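Local coordinates for protein histidine acid phosphatase (Hafnia alvei, PDB 4ARU) that belongs to the histidine phosphatase superfamily (branch 2) as a histidine acid phosphatase, at residues C189-I201 with V208-L220. Numbering follows the deposited sequence.
Sequences CDFSQAMPSRLAI and VALEGAVGLASTL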
# COMPACT_ATOMS: atom_id res chain seq x y z
N CYS A 189 -27.11 22.01 6.29
CA CYS A 189 -26.46 20.91 5.59
C CYS A 189 -25.03 20.77 6.10
O CYS A 189 -24.13 21.52 5.73
CB CYS A 189 -26.48 21.17 4.09
SG CYS A 189 -25.99 19.79 3.03
N ASP A 190 -24.85 19.82 7.01
CA ASP A 190 -23.55 19.58 7.68
C ASP A 190 -23.00 18.25 7.16
O ASP A 190 -23.71 17.27 7.12
CB ASP A 190 -23.77 19.51 9.21
CG ASP A 190 -22.52 19.14 9.98
OD1 ASP A 190 -22.27 17.94 10.18
OD2 ASP A 190 -21.78 20.07 10.38
N PHE A 191 -21.73 18.23 6.75
CA PHE A 191 -21.13 17.09 6.08
C PHE A 191 -21.26 15.84 6.92
O PHE A 191 -21.71 14.80 6.44
CB PHE A 191 -19.67 17.42 5.74
CG PHE A 191 -18.97 16.40 4.87
CD1 PHE A 191 -19.21 16.34 3.51
CD2 PHE A 191 -17.97 15.58 5.37
CE1 PHE A 191 -18.53 15.46 2.70
CE2 PHE A 191 -17.29 14.69 4.55
CZ PHE A 191 -17.57 14.62 3.22
N SER A 192 -20.88 15.94 8.18
CA SER A 192 -20.96 14.78 9.09
C SER A 192 -22.42 14.31 9.35
O SER A 192 -22.69 13.12 9.28
CB SER A 192 -20.28 15.11 10.42
OG SER A 192 -20.43 14.01 11.35
N GLN A 193 -23.32 15.24 9.63
CA GLN A 193 -24.71 14.92 9.95
C GLN A 193 -25.40 14.31 8.73
O GLN A 193 -26.21 13.40 8.86
CB GLN A 193 -25.44 16.20 10.35
CG GLN A 193 -26.84 16.00 10.95
CD GLN A 193 -27.89 15.64 9.92
OE1 GLN A 193 -27.84 16.10 8.79
NE2 GLN A 193 -28.86 14.80 10.31
N ALA A 194 -25.09 14.85 7.56
CA ALA A 194 -25.72 14.40 6.31
C ALA A 194 -25.35 12.96 5.93
O ALA A 194 -26.12 12.30 5.23
CB ALA A 194 -25.36 15.33 5.18
N MET A 195 -24.17 12.51 6.36
CA MET A 195 -23.59 11.25 5.92
C MET A 195 -23.05 10.44 7.09
O MET A 195 -21.85 10.26 7.23
CB MET A 195 -22.48 11.48 4.89
CG MET A 195 -23.05 12.06 3.62
SD MET A 195 -21.74 12.35 2.38
CE MET A 195 -21.85 14.12 2.24
N PRO A 196 -23.96 9.91 7.90
CA PRO A 196 -23.52 9.03 8.97
C PRO A 196 -22.74 7.81 8.47
O PRO A 196 -22.99 7.32 7.37
CB PRO A 196 -24.82 8.62 9.66
CG PRO A 196 -25.83 8.74 8.59
CD PRO A 196 -25.43 9.96 7.80
N SER A 197 -21.75 7.36 9.23
CA SER A 197 -21.03 6.15 8.87
C SER A 197 -21.91 4.90 8.96
O SER A 197 -22.76 4.79 9.87
CB SER A 197 -19.77 5.95 9.76
OG SER A 197 -18.75 6.87 9.48
N ARG A 198 -21.71 3.96 8.04
CA ARG A 198 -22.22 2.63 8.23
C ARG A 198 -21.39 1.66 7.41
O ARG A 198 -20.75 2.04 6.42
CB ARG A 198 -23.71 2.48 7.91
CG ARG A 198 -23.97 2.36 6.45
CD ARG A 198 -25.43 2.33 6.13
NE ARG A 198 -25.61 2.25 4.67
CZ ARG A 198 -25.73 1.11 3.98
NH1 ARG A 198 -25.68 -0.07 4.54
NH2 ARG A 198 -25.90 1.16 2.67
N LEU A 199 -21.39 0.42 7.79
CA LEU A 199 -20.70 -0.61 7.07
C LEU A 199 -21.72 -1.32 6.16
O LEU A 199 -22.74 -1.82 6.62
CB LEU A 199 -20.06 -1.59 8.07
CG LEU A 199 -19.17 -2.69 7.53
CD1 LEU A 199 -18.00 -2.08 6.85
CD2 LEU A 199 -18.69 -3.63 8.62
N ALA A 200 -21.44 -1.35 4.85
CA ALA A 200 -22.30 -1.95 3.86
C ALA A 200 -21.63 -3.17 3.26
O ALA A 200 -20.46 -3.10 2.91
CB ALA A 200 -22.61 -0.93 2.77
N ILE A 201 -22.33 -4.29 3.20
CA ILE A 201 -21.80 -5.52 2.64
C ILE A 201 -22.79 -6.11 1.65
O ILE A 201 -24.00 -6.07 1.89
CB ILE A 201 -21.49 -6.56 3.74
CG1 ILE A 201 -20.69 -5.90 4.86
CG2 ILE A 201 -20.78 -7.76 3.13
CD1 ILE A 201 -20.28 -6.87 5.96
N VAL A 208 -17.33 -5.14 0.53
CA VAL A 208 -17.52 -4.43 1.80
C VAL A 208 -17.12 -2.99 1.62
O VAL A 208 -16.13 -2.67 0.96
CB VAL A 208 -16.65 -5.13 2.89
CG1 VAL A 208 -16.74 -4.45 4.23
CG2 VAL A 208 -16.98 -6.61 3.04
N ALA A 209 -17.88 -2.06 2.19
CA ALA A 209 -17.50 -0.69 2.11
C ALA A 209 -17.89 0.09 3.36
O ALA A 209 -18.95 -0.18 3.95
CB ALA A 209 -18.14 -0.04 0.89
N LEU A 210 -17.06 1.05 3.72
CA LEU A 210 -17.42 2.00 4.77
C LEU A 210 -18.14 3.17 4.06
O LEU A 210 -17.50 3.97 3.36
CB LEU A 210 -16.17 2.49 5.52
CG LEU A 210 -16.38 3.57 6.55
CD1 LEU A 210 -17.17 3.01 7.73
CD2 LEU A 210 -15.05 4.11 7.00
N GLU A 211 -19.47 3.23 4.19
CA GLU A 211 -20.27 4.30 3.60
C GLU A 211 -20.32 5.47 4.55
O GLU A 211 -20.17 5.29 5.76
CB GLU A 211 -21.70 3.84 3.33
CG GLU A 211 -21.77 2.63 2.38
CD GLU A 211 -21.35 2.97 0.93
OE1 GLU A 211 -21.41 4.13 0.51
OE2 GLU A 211 -21.02 2.03 0.18
N GLY A 212 -20.60 6.65 4.04
CA GLY A 212 -20.72 7.86 4.85
C GLY A 212 -19.53 8.78 4.78
O GLY A 212 -18.62 8.62 3.97
N ALA A 213 -19.54 9.77 5.66
CA ALA A 213 -18.63 10.88 5.57
C ALA A 213 -17.16 10.47 5.66
O ALA A 213 -16.28 11.05 5.00
CB ALA A 213 -18.98 11.87 6.64
N VAL A 214 -16.85 9.54 6.57
CA VAL A 214 -15.45 9.14 6.76
C VAL A 214 -14.99 8.40 5.51
O VAL A 214 -13.91 8.65 4.98
CB VAL A 214 -15.23 8.30 8.05
CG1 VAL A 214 -13.81 7.77 8.09
CG2 VAL A 214 -15.55 9.12 9.29
N GLY A 215 -15.78 7.44 5.04
CA GLY A 215 -15.44 6.71 3.80
C GLY A 215 -15.28 7.62 2.60
O GLY A 215 -14.34 7.48 1.84
N LEU A 216 -16.21 8.54 2.43
CA LEU A 216 -16.13 9.46 1.29
C LEU A 216 -14.95 10.41 1.43
O LEU A 216 -14.16 10.57 0.51
CB LEU A 216 -17.44 10.22 1.17
CG LEU A 216 -17.47 11.30 0.06
CD1 LEU A 216 -17.24 10.73 -1.31
CD2 LEU A 216 -18.78 12.05 0.14
N ALA A 217 -14.78 10.98 2.60
CA ALA A 217 -13.65 11.87 2.84
C ALA A 217 -12.33 11.17 2.66
O ALA A 217 -11.36 11.77 2.16
CB ALA A 217 -13.72 12.50 4.21
N SER A 218 -12.23 9.89 3.01
CA SER A 218 -11.01 9.09 2.82
C SER A 218 -10.63 9.11 1.34
O SER A 218 -9.47 9.33 0.95
CB SER A 218 -11.17 7.63 3.25
OG SER A 218 -10.10 6.84 2.80
N THR A 219 -11.60 8.86 0.48
CA THR A 219 -11.37 8.81 -0.94
C THR A 219 -10.95 10.19 -1.46
O THR A 219 -9.98 10.30 -2.21
CB THR A 219 -12.65 8.41 -1.65
OG1 THR A 219 -13.00 7.08 -1.24
CG2 THR A 219 -12.49 8.43 -3.13
N LEU A 220 -11.64 11.24 -1.03
CA LEU A 220 -11.36 12.60 -1.50
C LEU A 220 -9.99 13.00 -1.04
O LEU A 220 -9.24 13.65 -1.81
CB LEU A 220 -12.43 13.56 -1.06
CG LEU A 220 -13.86 13.17 -1.51
CD1 LEU A 220 -14.84 14.21 -1.02
CD2 LEU A 220 -13.92 12.93 -3.01
O HOH W 1 -18.07 6.73 6.79
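A two-stranded antiparallel beta hairpin, 198-201 with 208-211, stands apart from the main mixed sheet of this histidine phosphatase and runs straight into helix 213-229. Its hydrogen-bonded pairs are Arg-198 with Glu-211 and Ala-200 with Ala-209. In the second pair Ala-200 N points at Ala-209 O over 2.9 Å, with a nearly straight N-H...O angle of 179°. Leu-199, Leu-210, Ile-201 and Val-208 share one face; CD1 of Leu-199 swings across to CG1 of Val-208 (3.8 Å), and Met-260 of helix 243-262 and His-143 of helix 139-150 cover that side. On the other face Arg-198 and Glu-211 run side by side, with Glu-211 CG over one face of the guanidinium and 3.7 Å from Ala-200 CB; their charged ends do not meet.

Ahead of the first strand, Met-195 O takes a hydrogen bond from Ala-213 N, in the first turn of the helix that follows the second strand, and another from Asn-158 ND2. The Phe-191 ring, its CG trans to the backbone N (chi1 -172°), reaches the helix: CE2 lies 3.9 Å from Ala-213 CB, while Ala-217 CB sits at the ring edge. Met-195 SD packs on Leu-216 CD2 at 3.7 Å. A water ties strand to helix, donating to Ser-197 OG, itself hydrogen-bonded to Asn-158 OD1, and to Glu-211 O (2.7 Å) and accepting from Gly-215 N at 3.0 Å.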